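Local atomic coordinates of hemolysin-related protein (Vibrio cholerae serotype O1, PDB entry 6MLT), a protein that is secreted into the biofilm matrix, where it probably promotes adhesion by binding carbohydrate, and carries bound calcium and sodium ions. Residues L151-I154 with I160-L163; G167-S170 with G174-F177; Q195-V198 with T203-Q206. All coordinates share one frame; numbering follows the deposited sequence.

Interaction 1. Residues L151-I154 with I160-L163. With NA (sodium ion), chain E.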
loop_
_atom_site.group_PDB
_atom_site.type_symbol
_atom_site.label_atom_id
_atom_site.label_comp_id
_atom_site.label_asym_id
_atom_site.label_seq_id
_atom_site.Cartn_x
_atom_site.Cartn_y
_atom_site.Cartn_z
ATOM N N LEU A 151 -6.166 -1.738 13.070
ATOM C CA LEU A 151 -7.132 -2.829 13.154
ATOM C C LEU A 151 -6.864 -3.830 12.042
ATOM O O LEU A 151 -6.865 -3.462 10.861
ATOM C CB LEU A 151 -8.557 -2.293 13.042
ATOM C CG LEU A 151 -8.898 -1.145 13.992
ATOM C CD1 LEU A 151 -10.258 -0.565 13.650
ATOM C CD2 LEU A 151 -8.859 -1.616 15.433
ATOM N N ALA A 152 -6.670 -5.095 12.412
ATOM C CA ALA A 152 -6.412 -6.133 11.422
ATOM C C ALA A 152 -6.695 -7.498 12.024
ATOM O O ALA A 152 -6.605 -7.686 13.241
ATOM C CB ALA A 152 -4.966 -6.083 10.914
ATOM N N ASP A 153 -7.040 -8.448 11.156
ATOM C CA ASP A 153 -7.079 -9.860 11.533
ATOM C C ASP A 153 -5.687 -10.415 11.268
ATOM O O ASP A 153 -5.342 -10.738 10.127
ATOM C CB ASP A 153 -8.145 -10.616 10.749
ATOM C CG ASP A 153 -8.219 -12.102 11.127
ATOM O OD1 ASP A 153 -7.385 -12.585 11.929
ATOM O OD2 ASP A 153 -9.131 -12.790 10.622
ATOM N N ILE A 154 -4.879 -10.532 12.325
ATOM C CA ILE A 154 -3.459 -10.818 12.141
ATOM C C ILE A 154 -3.143 -12.303 12.152
ATOM O O ILE A 154 -2.029 -12.686 11.762
ATOM C CB ILE A 154 -2.604 -10.101 13.205
ATOM C CG1 ILE A 154 -2.954 -10.600 14.616
ATOM C CG2 ILE A 154 -2.782 -8.592 13.077
ATOM C CD1 ILE A 154 -2.158 -9.935 15.722
ATOM N N ILE A 160 -11.020 -9.798 14.890
ATOM C CA ILE A 160 -10.206 -8.622 14.585
ATOM C C ILE A 160 -9.338 -8.290 15.787
ATOM O O ILE A 160 -9.827 -8.224 16.923
ATOM C CB ILE A 160 -11.076 -7.415 14.199
ATOM C CG1 ILE A 160 -12.051 -7.784 13.078
ATOM C CG2 ILE A 160 -10.192 -6.241 13.776
ATOM C CD1 ILE A 160 -11.402 -8.419 11.861
ATOM N N GLU A 161 -8.055 -8.062 15.533
ATOM C CA GLU A 161 -7.112 -7.648 16.556
ATOM C C GLU A 161 -6.898 -6.138 16.508
ATOM O O GLU A 161 -7.047 -5.494 15.463
ATOM C CB GLU A 161 -5.776 -8.377 16.392
ATOM C CG GLU A 161 -5.819 -9.834 16.862
ATOM C CD GLU A 161 -6.619 -10.744 15.931
ATOM O OE1 GLU A 161 -6.356 -10.730 14.708
ATOM O OE2 GLU A 161 -7.513 -11.474 16.424
ATOM N N ILE A 162 -6.544 -5.586 17.661
ATOM C CA ILE A 162 -6.362 -4.156 17.863
ATOM C C ILE A 162 -4.906 -3.943 18.261
ATOM O O ILE A 162 -4.464 -4.448 19.301
ATOM C CB ILE A 162 -7.326 -3.626 18.941
ATOM C CG1 ILE A 162 -8.775 -3.824 18.488
ATOM C CG2 ILE A 162 -7.067 -2.167 19.250
ATOM C CD1 ILE A 162 -9.798 -3.675 19.610
ATOM N N LEU A 163 -4.157 -3.229 17.424
ATOM C CA LEU A 163 -2.743 -2.960 17.665
ATOM C C LEU A 163 -2.629 -1.568 18.279
ATOM O O LEU A 163 -2.787 -0.562 17.580
ATOM C CB LEU A 163 -1.941 -3.055 16.367
ATOM C CG LEU A 163 -2.312 -4.144 15.363
ATOM C CD1 LEU A 163 -1.400 -4.049 14.139
ATOM C CD2 LEU A 163 -2.229 -5.510 15.974
HETATM NA NA NA E . -7.767 -12.606 14.296
#
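Glu161 OE1 is gripped twice: it accepts a hydrogen bond of 2.8 Å from Ile154 N, which comes in nearly along the C-O axis of OE1. It is also a ligand of a sodium ion, at 2.4 Å. Glu161 OE2 binds the same ion, which makes the glutamate bidentate, while Asp153 reaches the metal through OD1 alone, also at 2.4 Å. The two carboxylate planes are turned 62° against each other, and the positive ion between them probably offsets the repulsion of their charges. A bend at chi2 (72°) folds the glutamate chain back toward the metal, and Ile154 CG1 lies 3.7 Å from Glu161 CG, lining the bend with hydrocarbon. Asn155, Asp157 and Asn159 complete the site, an Asp-rich cation loop resembling the calcium loop of EF-hands, in an FG-GAP-like repeat of the beta-propeller clan; sodium occupies it in this crystal. Asp153 OD1 is further held by Gly156 N. The loop joins two antiparallel strands, paired where Ala152 N donates to Glu161 O at 3.1 Å and Glu161 N to Ala152 O at 2.7 Å. Beside this pair, Leu151 and Ile162 run side by side, pointing the same way, with Leu151 CD2 3.8 Å from Ile162 CG1.

Interaction 2. Residues G167-S170 with G174-F177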
loop_
_atom_site.group_PDB
_atom_site.type_symbol
_atom_site.label_atom_id
_atom_site.label_comp_id
_atom_site.label_asym_id
_atom_site.label_seq_id
_atom_site.Cartn_x
_atom_site.Cartn_y
_atom_site.Cartn_z
ATOM N N GLY A 167 0.269 -2.753 23.587
ATOM C CA GLY A 167 0.054 -4.165 23.360
ATOM C C GLY A 167 -0.900 -4.407 22.211
ATOM O O GLY A 167 -1.357 -3.484 21.533
ATOM N N VAL A 168 -1.189 -5.689 22.015
ATOM C CA VAL A 168 -2.098 -6.171 20.983
ATOM C C VAL A 168 -3.274 -6.826 21.679
ATOM O O VAL A 168 -3.086 -7.633 22.599
ATOM C CB VAL A 168 -1.407 -7.160 20.031
ATOM C CG1 VAL A 168 -2.413 -7.777 19.057
ATOM C CG2 VAL A 168 -0.289 -6.450 19.294
ATOM N N TYR A 169 -4.476 -6.487 21.229
ATOM C CA TYR A 169 -5.717 -6.892 21.863
ATOM C C TYR A 169 -6.616 -7.612 20.865
ATOM O O TYR A 169 -6.605 -7.324 19.664
ATOM C CB TYR A 169 -6.470 -5.680 22.419
ATOM C CG TYR A 169 -5.697 -4.853 23.423
ATOM C CD1 TYR A 169 -4.678 -3.998 23.017
ATOM C CD2 TYR A 169 -5.999 -4.918 24.779
ATOM C CE1 TYR A 169 -3.975 -3.239 23.937
ATOM C CE2 TYR A 169 -5.313 -4.166 25.695
ATOM C CZ TYR A 169 -4.301 -3.327 25.274
ATOM O OH TYR A 169 -3.613 -2.581 26.205
ATOM N N SER A 170 -7.403 -8.542 21.388
ATOM C CA SER A 170 -8.494 -9.169 20.655
ATOM C C SER A 170 -9.788 -8.437 20.973
ATOM O O SER A 170 -10.073 -8.152 22.141
ATOM C CB SER A 170 -8.623 -10.644 21.034
ATOM O OG SER A 170 -9.921 -11.129 20.743
ATOM N N GLY A 174 -9.726 -9.476 24.661
ATOM C CA GLY A 174 -8.902 -8.483 25.321
ATOM C C GLY A 174 -7.414 -8.663 25.082
ATOM O O GLY A 174 -7.001 -9.206 24.058
ATOM N N LEU A 175 -6.606 -8.221 26.041
ATOM C CA LEU A 175 -5.156 -8.176 25.872
ATOM C C LEU A 175 -4.601 -9.548 25.496
ATOM O O LEU A 175 -4.873 -10.550 26.166
ATOM C CB LEU A 175 -4.502 -7.683 27.166
ATOM C CG LEU A 175 -2.980 -7.571 27.184
ATOM C CD1 LEU A 175 -2.517 -6.485 26.242
ATOM C CD2 LEU A 175 -2.488 -7.301 28.596
ATOM N N LEU A 176 -3.811 -9.582 24.422
ATOM C CA LEU A 176 -3.119 -10.787 23.967
ATOM C C LEU A 176 -1.651 -10.799 24.370
ATOM O O LEU A 176 -1.152 -11.820 24.852
ATOM C CB LEU A 176 -3.232 -10.922 22.440
ATOM C CG LEU A 176 -4.646 -11.132 21.897
ATOM C CD1 LEU A 176 -4.641 -11.086 20.376
ATOM C CD2 LEU A 176 -5.219 -12.457 22.381
ATOM N N PHE A 177 -0.938 -9.695 24.148
ATOM C CA PHE A 177 0.407 -9.540 24.676
ATOM C C PHE A 177 0.711 -8.060 24.824
ATOM O O PHE A 177 0.157 -7.220 24.108
ATOM C CB PHE A 177 1.471 -10.253 23.810
ATOM C CG PHE A 177 1.791 -9.593 22.477
ATOM C CD1 PHE A 177 1.164 -10.009 21.309
ATOM C CD2 PHE A 177 2.794 -8.639 22.378
ATOM C CE1 PHE A 177 1.490 -9.443 20.079
ATOM C CE2 PHE A 177 3.128 -8.072 21.151
ATOM C CZ PHE A 177 2.476 -8.474 20.000
#
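Strands 167-170 and 174-177 run antiparallel with their directions 133° apart, and the register slips by one residue between Val168 and Tyr169. The slip is a classic beta bulge in a hairpin of strands 167-170 and 174-178, the latter the edge strand of a four-stranded propeller sheet: Leu176 and Phe177 both face Val168. Val168 O accepts a bond of 2.8 Å from Leu176 N and a weak one of 3.4 Å from Phe177 N, while Val168 N donates to Phe177 O. Nearer the turn, Ser170 and Gly174 exchange two backbone bonds, and Ser170 OG turns to Ser173 N within the connecting loop. Most of the side chains divide between the two faces of the sheet. On one, Leu175 CD1 sits over a face of the Tyr169 ring in a CH-pi contact, 3.9 Å from its centroid and displaced toward the rim. Hydrogen bonds of Tyr169 OH with Asp166 and Ser139 help fix that ring. On the opposite face, Phe177 crosses Val168 obliquely. Phe177 CG lies between its own backbone N and carbonyl carbon (chi1 73°), which brings the ring back against the valine, and the Phe177 ring also meets that of Tyr205. Leu176, the bulge residue, belongs to neither face: its CB is directed toward the partner strand, and its isobutyl group lies along the backbone from Val168 to Ser170, with CG 3.8 Å from Ser170 N. The tightest of these apolar approaches between side chains is that of Val168 CG2 to Phe177 CZ, at 3.5 Å.

Interaction 3. Residues Q195-V198 with T203-Q206. With NA (sodium ion), chain F.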
loop_
_atom_site.group_PDB
_atom_site.type_symbol
_atom_site.label_atom_id
_atom_site.label_comp_id
_atom_site.label_asym_id
_atom_site.label_seq_id
_atom_site.Cartn_x
_atom_site.Cartn_y
_atom_site.Cartn_z
ATOM N N GLN A 195 0.716 -15.806 8.503
ATOM C CA GLN A 195 0.475 -15.042 9.716
ATOM C C GLN A 195 1.064 -13.650 9.572
ATOM O O GLN A 195 2.089 -13.457 8.918
ATOM C CB GLN A 195 1.094 -15.751 10.922
ATOM C CG GLN A 195 0.492 -17.113 11.210
ATOM C CD GLN A 195 -0.950 -17.013 11.635
ATOM O OE1 GLN A 195 -1.259 -16.441 12.677
ATOM N NE2 GLN A 195 -1.847 -17.550 10.821
ATOM N N ARG A 196 0.409 -12.669 10.183
ATOM C CA ARG A 196 0.911 -11.307 10.152
ATOM C C ARG A 196 1.674 -11.022 11.438
ATOM O O ARG A 196 1.174 -11.275 12.540
ATOM C CB ARG A 196 -0.229 -10.316 9.931
ATOM C CG ARG A 196 -0.826 -10.487 8.527
ATOM C CD ARG A 196 -2.066 -9.702 8.336
ATOM N NE ARG A 196 -1.794 -8.276 8.334
ATOM C CZ ARG A 196 -2.681 -7.355 7.981
ATOM N NH1 ARG A 196 -3.899 -7.719 7.601
ATOM N NH2 ARG A 196 -2.348 -6.072 8.008
ATOM N N GLU A 197 2.906 -10.551 11.283
ATOM C CA GLU A 197 3.707 -10.094 12.402
ATOM C C GLU A 197 3.339 -8.653 12.744
ATOM O O GLU A 197 2.685 -7.952 11.967
ATOM C CB GLU A 197 5.195 -10.209 12.070
ATOM C CG GLU A 197 5.737 -11.647 12.000
ATOM C CD GLU A 197 5.143 -12.480 10.866
ATOM O OE1 GLU A 197 5.349 -12.129 9.681
ATOM O OE2 GLU A 197 4.468 -13.492 11.166
ATOM N N VAL A 198 3.761 -8.216 13.929
ATOM C CA VAL A 198 3.461 -6.883 14.441
ATOM C C VAL A 198 4.769 -6.112 14.547
ATOM O O VAL A 198 5.713 -6.563 15.208
ATOM C CB VAL A 198 2.748 -6.943 15.802
ATOM C CG1 VAL A 198 2.496 -5.546 16.340
ATOM C CG2 VAL A 198 1.433 -7.692 15.687
ATOM N N THR A 203 10.664 -3.026 16.799
ATOM C CA THR A 203 10.649 -4.453 17.100
ATOM C C THR A 203 9.596 -5.156 16.256
ATOM O O THR A 203 8.449 -4.705 16.189
ATOM C CB THR A 203 10.359 -4.698 18.579
ATOM O OG1 THR A 203 11.328 -4.013 19.379
ATOM C CG2 THR A 203 10.414 -6.182 18.898
ATOM N N LEU A 204 9.982 -6.271 15.636
ATOM C CA LEU A 204 9.044 -7.149 14.951
ATOM C C LEU A 204 8.719 -8.331 15.860
ATOM O O LEU A 204 9.624 -9.062 16.288
ATOM C CB LEU A 204 9.600 -7.642 13.611
ATOM C CG LEU A 204 8.547 -8.321 12.724
ATOM C CD1 LEU A 204 7.560 -7.289 12.191
ATOM C CD2 LEU A 204 9.189 -9.094 11.581
ATOM N N TYR A 205 7.431 -8.507 16.154
ATOM C CA TYR A 205 6.928 -9.621 16.941
ATOM C C TYR A 205 6.088 -10.545 16.071
ATOM O O TYR A 205 5.385 -10.095 15.163
ATOM C CB TYR A 205 6.037 -9.153 18.101
ATOM C CG TYR A 205 6.578 -8.051 18.980
ATOM C CD1 TYR A 205 6.319 -6.717 18.692
ATOM C CD2 TYR A 205 7.289 -8.346 20.133
ATOM C CE1 TYR A 205 6.785 -5.704 19.511
ATOM C CE2 TYR A 205 7.757 -7.336 20.963
ATOM C CZ TYR A 205 7.505 -6.021 20.643
ATOM O OH TYR A 205 7.975 -5.017 21.456
ATOM N N GLN A 206 6.136 -11.841 16.377
ATOM C CA GLN A 206 5.060 -12.721 15.946
ATOM C C GLN A 206 3.767 -12.288 16.624
ATOM O O GLN A 206 3.771 -11.528 17.598
ATOM C CB GLN A 206 5.387 -14.181 16.266
ATOM C CG GLN A 206 6.544 -14.727 15.448
ATOM C CD GLN A 206 6.768 -16.215 15.651
ATOM O OE1 GLN A 206 6.902 -16.687 16.777
ATOM N NE2 GLN A 206 6.806 -16.961 14.556
HETATM NA NA NA F . 4.174 -14.207 8.742
HETATM O O HOH W 1 5.610 -15.905 11.688
#
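A sodium-binding loop, like an EF-hand loop in its spacing of ligands, links strand 185-188 to the hairpin of strands 197-200 and 203-205, with Gln195 and Glu197 serving the metal and Val198 and Tyr205 pairing the strands. The ion takes the backbone carbonyl of Gln195, O at 2.2 Å, and both carboxylate oxygens of Glu197; Asp189, Asn191 and Asp193 supply the remaining protein ligands. Bent at chi2 (65°), Glu197 turns its carboxylate to the ion, while Ser190 OG bonds OE1 as a second-shell partner. A water donates to Glu197 OE2 at 2.7 Å and accepts from Gln206 NE2 at 3.3 Å, bridging the metal ligand to the neighbouring segment. Beyond the site, Val198 N donates to Tyr205 O and Tyr205 N to Val198 O, each 2.8 Å long, the latter almost straight at 176°. Val198 O also lies at the edge of the Tyr205 ring, 3.5 Å from CD1. Leu204, with CG anti to the backbone N (chi1 -168°), sends CD1 back across the hairpin to within 3.8 Å of Glu197 CB. A cation loop whose closing glutamate already belongs to the next strand is as in FG-GAP repeats, the cation-binding repeats of integrin beta-propellers, to which this blade is probably related.

Along the chain the contacts follow in series, interaction 1, then 2, then 3. Interactions 1 and 2, with centres 9 Å apart, share one four-stranded antiparallel sheet: strands 161-164 and 167-170 are neighbours in it, and Ile162 N probably bonds Tyr169 O. Interaction 3 belongs to the next sheet, its centre about 12 Å from that of interaction 1 and 13 Å from that of interaction 2. The blades meet through a probable bond from Arg196 N to Ile154 O, both in the metal-loop regions, and through Val168 packing on Val198 in the sheets. The Ile154-Arg196 bond thus ties the two cation loops together, and cation binding may influence how the blades sit.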